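PDB 2JFR: Ser-thr phosphatase MSPP from Mycobacterium smegmatis, which probably removes phosphate groups from phosphoserine and phosphothreonine residues of proteins, as a metal-dependent phosphatase of the PPM (PP2C) family. Local coordinates for residues T48-L53 / Q72-V77; S4-T10 / V228-G234. The contacts are given in a common frame with arbitrary orientation. Residues are numbered along the deposited sequence.

Contact 1. Residues T48-L53 / Q72-V77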
ATOM      1  N   THR A  48      14.120  -1.387   2.691  1.00 15.38           N
ATOM      2  CA  THR A  48      14.778  -2.579   2.194  1.00 15.58           C
ATOM      3  C   THR A  48      13.782  -3.422   1.402  1.00 15.08           C
ATOM      4  O   THR A  48      14.144  -3.981   0.371  1.00 15.53           O
ATOM      5  CB  THR A  48      15.344  -3.393   3.361  1.00 17.06           C
ATOM      6  OG1 THR A  48      16.323  -2.611   4.055  1.00 18.34           O
ATOM      7  CG2 THR A  48      15.991  -4.675   2.884  1.00 18.26           C
ATOM      8  N   ALA A  49      12.560  -3.536   1.905  1.00 14.80           N
ATOM      9  CA  ALA A  49      11.565  -4.333   1.181  1.00 14.67           C
ATOM     10  C   ALA A  49      11.396  -3.814  -0.245  1.00 14.36           C
ATOM     11  O   ALA A  49      11.342  -4.606  -1.179  1.00 15.10           O
ATOM     12  CB  ALA A  49      10.242  -4.330   1.911  1.00 15.30           C
ATOM     13  N   LEU A  50      11.280  -2.495  -0.397  1.00 14.61           N
ATOM     14  CA  LEU A  50      11.048  -1.959  -1.740  1.00 14.95           C
ATOM     15  C   LEU A  50      12.266  -2.055  -2.629  1.00 14.99           C
ATOM     16  O   LEU A  50      12.124  -2.299  -3.830  1.00 15.55           O
ATOM     17  CB  LEU A  50      10.489  -0.537  -1.662  1.00 15.74           C
ATOM     18  CG  LEU A  50       9.129  -0.403  -1.008  1.00 16.91           C
ATOM     19  CD1 LEU A  50       8.634   1.017  -1.181  1.00 22.94           C
ATOM     20  CD2 LEU A  50       8.116  -1.414  -1.547  1.00 19.95           C
ATOM     21  N   LYS A  51      13.465  -1.883  -2.072  1.00 15.52           N
ATOM     22  CA  LYS A  51      14.674  -2.044  -2.873  1.00 15.84           C
ATOM     23  C   LYS A  51      14.748  -3.462  -3.401  1.00 15.73           C
ATOM     24  O   LYS A  51      15.086  -3.709  -4.574  1.00 16.29           O
ATOM     25  CB  LYS A  51      15.900  -1.682  -2.056  1.00 17.24           C
ATOM     26  CG  LYS A  51      17.192  -1.694  -2.813  1.00 18.65           C
ATOM     27  CD  LYS A  51      18.414  -1.237  -2.044  1.00 20.41           C
ATOM     28  CE  LYS A  51      19.642  -1.052  -2.955  1.00 24.93           C
ATOM     29  NZ  LYS A  51      20.841  -0.575  -2.206  1.00 25.60           N
ATOM     30  N   THR A  52      14.498  -4.419  -2.541  1.00 15.64           N
ATOM     31  CA  THR A  52      14.554  -5.822  -2.936  1.00 16.01           C
ATOM     32  C   THR A  52      13.428  -6.167  -3.922  1.00 15.77           C
ATOM     33  O   THR A  52      13.658  -6.888  -4.893  1.00 16.59           O
ATOM     34  CB  THR A  52      14.501  -6.721  -1.708  1.00 16.91           C
ATOM     35  OG1 THR A  52      15.566  -6.411  -0.796  1.00 20.80           O
ATOM     36  CG2 THR A  52      14.557  -8.206  -2.054  1.00 18.98           C
ATOM     37  N   LEU A  53      12.250  -5.660  -3.681  1.00 15.58           N
ATOM     38  CA  LEU A  53      11.121  -5.876  -4.561  1.00 15.48           C
ATOM     39  C   LEU A  53      11.438  -5.376  -5.954  1.00 15.52           C
ATOM     40  O   LEU A  53      11.218  -6.070  -6.960  1.00 16.64           O
ATOM     41  CB  LEU A  53       9.891  -5.135  -4.047  1.00 15.89           C
ATOM     42  CG  LEU A  53       8.660  -5.262  -4.901  1.00 17.54           C
ATOM     43  CD1 LEU A  53       8.076  -6.677  -4.854  1.00 26.66           C
ATOM     44  CD2 LEU A  53       7.628  -4.299  -4.441  1.00 18.34           C
ATOM     45  N   GLN A  72      11.577 -12.734  -1.562  1.00 17.00           N
ATOM     46  CA  GLN A  72      12.936 -12.327  -1.325  0.76 17.60           C
ATOM     47  C   GLN A  72      12.992 -11.088  -0.445  1.00 16.78           C
ATOM     48  O   GLN A  72      13.886 -10.978   0.399  1.00 17.93           O
ATOM     49  CB  GLN A  72      13.608 -12.092  -2.669  0.76 20.57           C
ATOM     50  CG  GLN A  72      13.923 -13.417  -3.379  0.76 23.03           C
ATOM     51  CD  GLN A  72      14.636 -14.461  -2.460  0.76 30.65           C
ATOM     52  OE1 GLN A  72      15.657 -14.205  -1.838  0.76 32.85           O
ATOM     53  NE2 GLN A  72      14.027 -15.661  -2.250  0.76 51.52           N
ATOM     54  N   ALA A  73      12.067 -10.169  -0.612  1.00 16.29           N
ATOM     55  CA  ALA A  73      11.996  -8.994   0.241  1.00 16.11           C
ATOM     56  C   ALA A  73      11.776  -9.414   1.698  1.00 15.75           C
ATOM     57  O   ALA A  73      12.425  -8.915   2.611  1.00 16.52           O
ATOM     58  CB  ALA A  73      10.908  -8.037  -0.218  1.00 16.71           C
ATOM     59  N   ASN A  74      10.838 -10.352   1.907  1.00 15.41           N
ATOM     60  CA  ASN A  74      10.607 -10.868   3.255  1.00 15.62           C
ATOM     61  C   ASN A  74      11.889 -11.433   3.861  1.00 15.97           C
ATOM     62  O   ASN A  74      12.222 -11.130   4.998  1.00 16.74           O
ATOM     63  CB  ASN A  74       9.510 -11.933   3.197  1.00 15.52           C
ATOM     64  CG  ASN A  74       9.252 -12.472   4.560  1.00 16.15           C
ATOM     65  OD1 ASN A  74       8.765 -11.761   5.424  1.00 16.43           O
ATOM     66  ND2 ASN A  74       9.618 -13.733   4.779  1.00 17.33           N
ATOM     67  N   LEU A  75      12.546 -12.287   3.109  1.00 17.14           N
ATOM     68  CA  LEU A  75      13.719 -12.969   3.650  0.58 18.45           C
ATOM     69  C   LEU A  75      14.819 -11.954   3.941  1.00 18.14           C
ATOM     70  O   LEU A  75      15.485 -12.069   4.967  1.00 19.88           O
ATOM     71  CB  LEU A  75      14.176 -14.064   2.694  0.58 19.37           C
ATOM     72  CG  LEU A  75      15.324 -14.914   3.240  0.58 28.34           C
ATOM     73  CD1 LEU A  75      14.884 -15.648   4.498  0.58 38.46           C
ATOM     74  CD2 LEU A  75      15.771 -15.890   2.167  0.58 36.68           C
ATOM     75  N   ARG A  76      15.031 -11.014   3.069  1.00 18.48           N
ATOM     76  CA  ARG A  76      16.115 -10.050   3.272  0.63 19.02           C
ATOM     77  C   ARG A  76      15.846  -9.189   4.470  1.00 18.43           C
ATOM     78  O   ARG A  76      16.742  -8.970   5.285  1.00 20.09           O
ATOM     79  CB  ARG A  76      16.343  -9.187   2.016  0.63 19.47           C
ATOM     80  CG  ARG A  76      17.593  -8.372   2.082  0.63 23.44           C
ATOM     81  CD  ARG A  76      18.857  -9.241   2.017  0.63 35.04           C
ATOM     82  NE  ARG A  76      20.006  -8.764   2.765  0.63 43.70           N
ATOM     83  CZ  ARG A  76      20.731  -9.384   3.691  0.63 46.88           C
ATOM     84  NH1 ARG A  76      20.485 -10.620   4.106  0.63 41.56           N
ATOM     85  NH2 ARG A  76      21.762  -8.739   4.232  0.63 48.71           N
ATOM     86  N   VAL A  77      14.613  -8.698   4.648  1.00 17.10           N
ATOM     87  CA  VAL A  77      14.290  -7.926   5.839  1.00 16.68           C
ATOM     88  C   VAL A  77      14.450  -8.749   7.086  1.00 16.70           C
ATOM     89  O   VAL A  77      14.993  -8.284   8.081  1.00 18.17           O
ATOM     90  CB  VAL A  77      12.923  -7.280   5.713  1.00 16.73           C
ATOM     91  CG1 VAL A  77      12.563  -6.548   7.006  1.00 16.93           C
ATOM     92  CG2 VAL A  77      12.852  -6.304   4.531  1.00 17.59           C
TER
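Helices can pack closely where their facing residues are small, and the antiparallel helical hairpin of this PP2C fold illustrates it. Helices 42-59 and 63-81 form a layer against a beta-sheet; their segments cross at 137° with axes 8.4 Å apart. At the crossing, Ala49 and Ala73 bring their CA atoms to 4.8 Å. Apolar contacts dominate: Ala49 CB lies 4.3 Å from Ala73 CB and 4.2 Å from Val77 CG2, while Thr48 CG2 meets Val77 CG2 at 3.9 Å. Ala49 and Leu53 also touch the underlying strand 89-96, at Thr90 and Ala94 respectively. No hydrogen bond joins the two segments. The polar ends of Thr48 and Arg76 find partners in their own helices: Thr48 OG1 bonds to His44 O, and Arg76 sends its guanidinium away to a salt bridge with Glu79. Further packing contacts complete the fit, Arg76 CB at 4.0 Å from Thr52 OG1, Ala73 CB at 3.6 Å from Ala49 O and Thr52 CG2 at 3.5 Å from Ala73 N.

Contact 2. Residues S4-T10 / V228-G234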
ATOM      1  N   SER A   4      -1.828   1.632 -21.234  1.00 16.24           N
ATOM      2  CA  SER A   4      -2.495   1.093 -20.053  1.00 16.59           C
ATOM      3  C   SER A   4      -2.308   1.983 -18.848  1.00 15.91           C
ATOM      4  O   SER A   4      -3.254   2.109 -18.062  1.00 17.72           O
ATOM      5  CB  SER A   4      -1.994  -0.304 -19.786  1.00 18.62           C
ATOM      6  OG  SER A   4      -2.429  -1.169 -20.811  1.00 22.28           O
ATOM      7  N   VAL A   5      -1.162   2.544 -18.662  1.00 17.30           N
ATOM      8  CA  VAL A   5      -0.893   3.513 -17.600  1.00 17.33           C
ATOM      9  C   VAL A   5      -0.691   4.856 -18.305  1.00 16.85           C
ATOM     10  O   VAL A   5       0.237   5.030 -19.071  1.00 18.81           O
ATOM     11  CB  VAL A   5       0.283   3.165 -16.707  1.00 18.90           C
ATOM     12  CG1 VAL A   5       0.547   4.242 -15.720  1.00 21.59           C
ATOM     13  CG2 VAL A   5       0.044   1.789 -16.036  1.00 23.03           C
ATOM     14  N   LEU A   6      -1.531   5.810 -17.964  1.00 16.49           N
ATOM     15  CA  LEU A   6      -1.413   7.179 -18.486  1.00 16.52           C
ATOM     16  C   LEU A   6      -0.427   7.957 -17.706  1.00 17.27           C
ATOM     17  O   LEU A   6       0.426   8.649 -18.244  1.00 21.32           O
ATOM     18  CB  LEU A   6      -2.751   7.834 -18.509  1.00 17.05           C
ATOM     19  CG  LEU A   6      -3.840   7.158 -19.300  1.00 18.26           C
ATOM     20  CD1 LEU A   6      -5.115   7.960 -19.272  1.00 27.56           C
ATOM     21  CD2 LEU A   6      -3.372   6.962 -20.752  1.00 21.12           C
ATOM     22  N   SER A   7      -0.521   7.924 -16.356  1.00 17.67           N
ATOM     23  CA  SER A   7       0.471   8.572 -15.543  0.58 19.28           C
ATOM     24  C   SER A   7       0.264   8.081 -14.102  1.00 17.15           C
ATOM     25  O   SER A   7      -0.660   7.349 -13.782  1.00 18.40           O
ATOM     26  CB  SER A   7       0.401  10.072 -15.616  0.58 24.79           C
ATOM     27  OG  SER A   7      -0.666  10.543 -14.826  0.58 33.02           O
ATOM     28  N   ALA A   8       1.228   8.434 -13.311  1.00 17.39           N
ATOM     29  CA  ALA A   8       1.255   8.032 -11.916  1.00 16.75           C
ATOM     30  C   ALA A   8       1.916   9.112 -11.112  1.00 16.29           C
ATOM     31  O   ALA A   8       2.680   9.939 -11.637  1.00 19.37           O
ATOM     32  CB  ALA A   8       1.975   6.725 -11.721  1.00 18.86           C
ATOM     33  N   ALA A   9       1.638   9.164  -9.834  1.00 15.68           N
ATOM     34  CA  ALA A   9       2.218  10.139  -8.931  1.00 16.29           C
ATOM     35  C   ALA A   9       2.336   9.517  -7.545  1.00 15.63           C
ATOM     36  O   ALA A   9       1.567   8.634  -7.202  1.00 15.83           O
ATOM     37  CB  ALA A   9       1.389  11.421  -8.854  1.00 18.91           C
ATOM     38  N   THR A  10       3.250  10.073  -6.761  1.00 16.39           N
ATOM     39  CA  THR A  10       3.403   9.613  -5.380  1.00 15.97           C
ATOM     40  C   THR A  10       3.575  10.817  -4.467  1.00 16.65           C
ATOM     41  O   THR A  10       4.084  11.871  -4.876  1.00 17.56           O
ATOM     42  CB  THR A  10       4.587   8.702  -5.181  1.00 17.43           C
ATOM     43  OG1 THR A  10       5.836   9.392  -5.225  1.00 21.44           O
ATOM     44  CG2 THR A  10       4.651   7.590  -6.243  1.00 18.60           C
ATOM     45  N   VAL A 228       0.959   7.836  -0.452  1.00 14.14           N
ATOM     46  CA  VAL A 228      -0.015   7.539  -1.484  1.00 14.45           C
ATOM     47  C   VAL A 228       0.677   7.407  -2.836  1.00 14.47           C
ATOM     48  O   VAL A 228       1.604   8.150  -3.174  1.00 15.05           O
ATOM     49  CB  VAL A 228      -1.124   8.594  -1.512  1.00 14.90           C
ATOM     50  CG1 VAL A 228      -1.974   8.534  -0.274  1.00 15.52           C
ATOM     51  CG2 VAL A 228      -0.582  10.008  -1.731  1.00 16.70           C
ATOM     52  N   VAL A 229       0.164   6.461  -3.624  1.00 14.28           N
ATOM     53  CA  VAL A 229       0.579   6.252  -5.004  1.00 14.27           C
ATOM     54  C   VAL A 229      -0.706   6.192  -5.820  1.00 14.65           C
ATOM     55  O   VAL A 229      -1.592   5.376  -5.545  1.00 15.21           O
ATOM     56  CB  VAL A 229       1.363   4.965  -5.161  1.00 15.03           C
ATOM     57  CG1 VAL A 229       1.729   4.733  -6.631  1.00 16.34           C
ATOM     58  CG2 VAL A 229       2.607   4.976  -4.289  1.00 15.76           C
ATOM     59  N   VAL A 230      -0.809   7.078  -6.831  1.00 14.78           N
ATOM     60  CA  VAL A 230      -1.967   7.162  -7.706  1.00 15.46           C
ATOM     61  C   VAL A 230      -1.557   6.742  -9.076  1.00 15.39           C
ATOM     62  O   VAL A 230      -0.525   7.210  -9.596  1.00 17.10           O
ATOM     63  CB  VAL A 230      -2.546   8.599  -7.667  1.00 16.99           C
ATOM     64  CG1 VAL A 230      -3.515   8.860  -8.801  1.00 20.09           C
ATOM     65  CG2 VAL A 230      -3.238   8.847  -6.372  1.00 17.83           C
ATOM     66  N   ILE A 231      -2.368   5.908  -9.720  1.00 15.18           N
ATOM     67  CA  ILE A 231      -2.108   5.403 -11.077  1.00 15.19           C
ATOM     68  C   ILE A 231      -3.372   5.630 -11.895  1.00 14.89           C
ATOM     69  O   ILE A 231      -4.447   5.132 -11.532  1.00 15.85           O
ATOM     70  CB  ILE A 231      -1.773   3.901 -11.053  1.00 16.36           C
ATOM     71  CG1 ILE A 231      -0.672   3.534 -10.038  1.00 18.83           C
ATOM     72  CG2 ILE A 231      -1.387   3.453 -12.437  1.00 19.77           C
ATOM     73  CD1 ILE A 231      -0.865   2.219  -9.416  1.00 29.19           C
ATOM     74  N   ASP A 232      -3.257   6.368 -13.002  1.00 15.25           N
ATOM     75  CA  ASP A 232      -4.349   6.620 -13.925  0.53 15.80           C
ATOM     76  C   ASP A 232      -4.265   5.641 -15.088  1.00 14.81           C
ATOM     77  O   ASP A 232      -3.228   5.595 -15.739  1.00 15.84           O
ATOM     78  CB  ASP A 232      -4.327   8.061 -14.425  0.53 17.69           C
ATOM     79  CG  ASP A 232      -5.010   8.992 -13.452  0.53 21.77           C
ATOM     80  OD1 ASP A 232      -5.939   8.600 -12.735  0.53 20.96           O
ATOM     81  OD2 ASP A 232      -4.573  10.163 -13.454  0.53 27.80           O
ATOM     82  N   LEU A 233      -5.343   4.915 -15.353  1.00 15.15           N
ATOM     83  CA  LEU A 233      -5.347   3.862 -16.345  1.00 15.05           C
ATOM     84  C   LEU A 233      -6.014   4.348 -17.657  1.00 15.48           C
ATOM     85  O   LEU A 233      -6.980   5.126 -17.627  1.00 17.10           O
ATOM     86  CB  LEU A 233      -6.095   2.644 -15.839  1.00 15.92           C
ATOM     87  CG  LEU A 233      -5.532   2.040 -14.564  1.00 16.35           C
ATOM     88  CD1 LEU A 233      -6.383   0.885 -14.078  1.00 19.22           C
ATOM     89  CD2 LEU A 233      -4.067   1.661 -14.719  1.00 18.73           C
ATOM     90  N   GLY A 234      -5.503   3.844 -18.768  1.00 16.26           N
ATOM     91  CA  GLY A 234      -6.039   4.076 -20.099  1.00 18.37           C
ATOM     92  C   GLY A 234      -6.363   2.735 -20.833  1.00 21.11           C
ATOM     93  O   GLY A 234      -6.726   2.883 -22.040  1.00 28.71           O
ATOM     94  OXT GLY A 234      -6.106   1.633 -20.320  1.00 25.20           O
TER
HETATM   95  O   HOH W   1      -5.478  -0.663 -21.634  0.50 38.15           O
HETATM   96  O   HOH W   2      -5.810   0.091 -18.412  1.00 38.93           O
HETATM   97  O   HOH W   3      -3.721  11.231 -15.524  1.00 38.54           O
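Ser4 opens the pairing just ahead of the strand: its O accepts a hydrogen bond from Gly234 N at 2.9 Å and a CA-H...O contact from Leu233 CA at 3.2 Å. One water links Ser4 OG, also bonded to Glu99, with the terminal carboxylate through Gly234 OXT. Val5 then pairs with Leu233 as a non-hydrogen-bonded pair, its CG1 3.9 Å from Ile231 CG2. Leu6 is the extra residue of a beta bulge: with a helix-like psi of -48°, it shifts the register by one. Its N donates to Asp232 O at 2.8 Å, and its CG packs 3.7 Å from Gly234 N. Ser7, next along, accepts from Asp232 N through its O at 2.9 Å, whereas its own N finds no partner. The bulge lies where the first and last strands of the chain run antiparallel, side by side, 5-13 being an edge strand of one sheet in the PP2C beta-sandwich. On one face Val5, Ala8 and Ile231 pack on Tyr32 of the other sheet; on the other face Ser7 and Asp232 lie by Pro206 of helix 206-219, and Asp232 also forms a salt bridge with Arg180. Beyond Ala8, whose CA sits 3.0 Å from Val230 O, Ala9 and Val230 form the next hydrogen-bonded pair, with Ala9 N to Val230 O and Val230 N to Ala9 O both 2.9 Å. At Thr10, CG2 meets Val229 CG2 at 3.9 Å.

The two contacts show how the chemistry of an interface differs with the elements it joins and their place in a layered fold. They share no helix or strand: contact 1 joins neighbouring helices over one sheet, contact 2 two strands of the other, their centres 24 Å apart. Contact 1 is nested inside the long loop that contact 2 closes. Each is partly buried: Ala49, Ala73 and Val77 lie inside in contact 1, Val228-Ile231 and Leu233 in contact 2, whereas Gln72, Arg76 and Leu6 are exposed. Methyl packing makes the first, burying 279 Å²; a backbone hydrogen-bond ladder makes the second, burying 552 Å², with apolar side chains packed toward the other sheet on one face and toward helix 206-219 on the other.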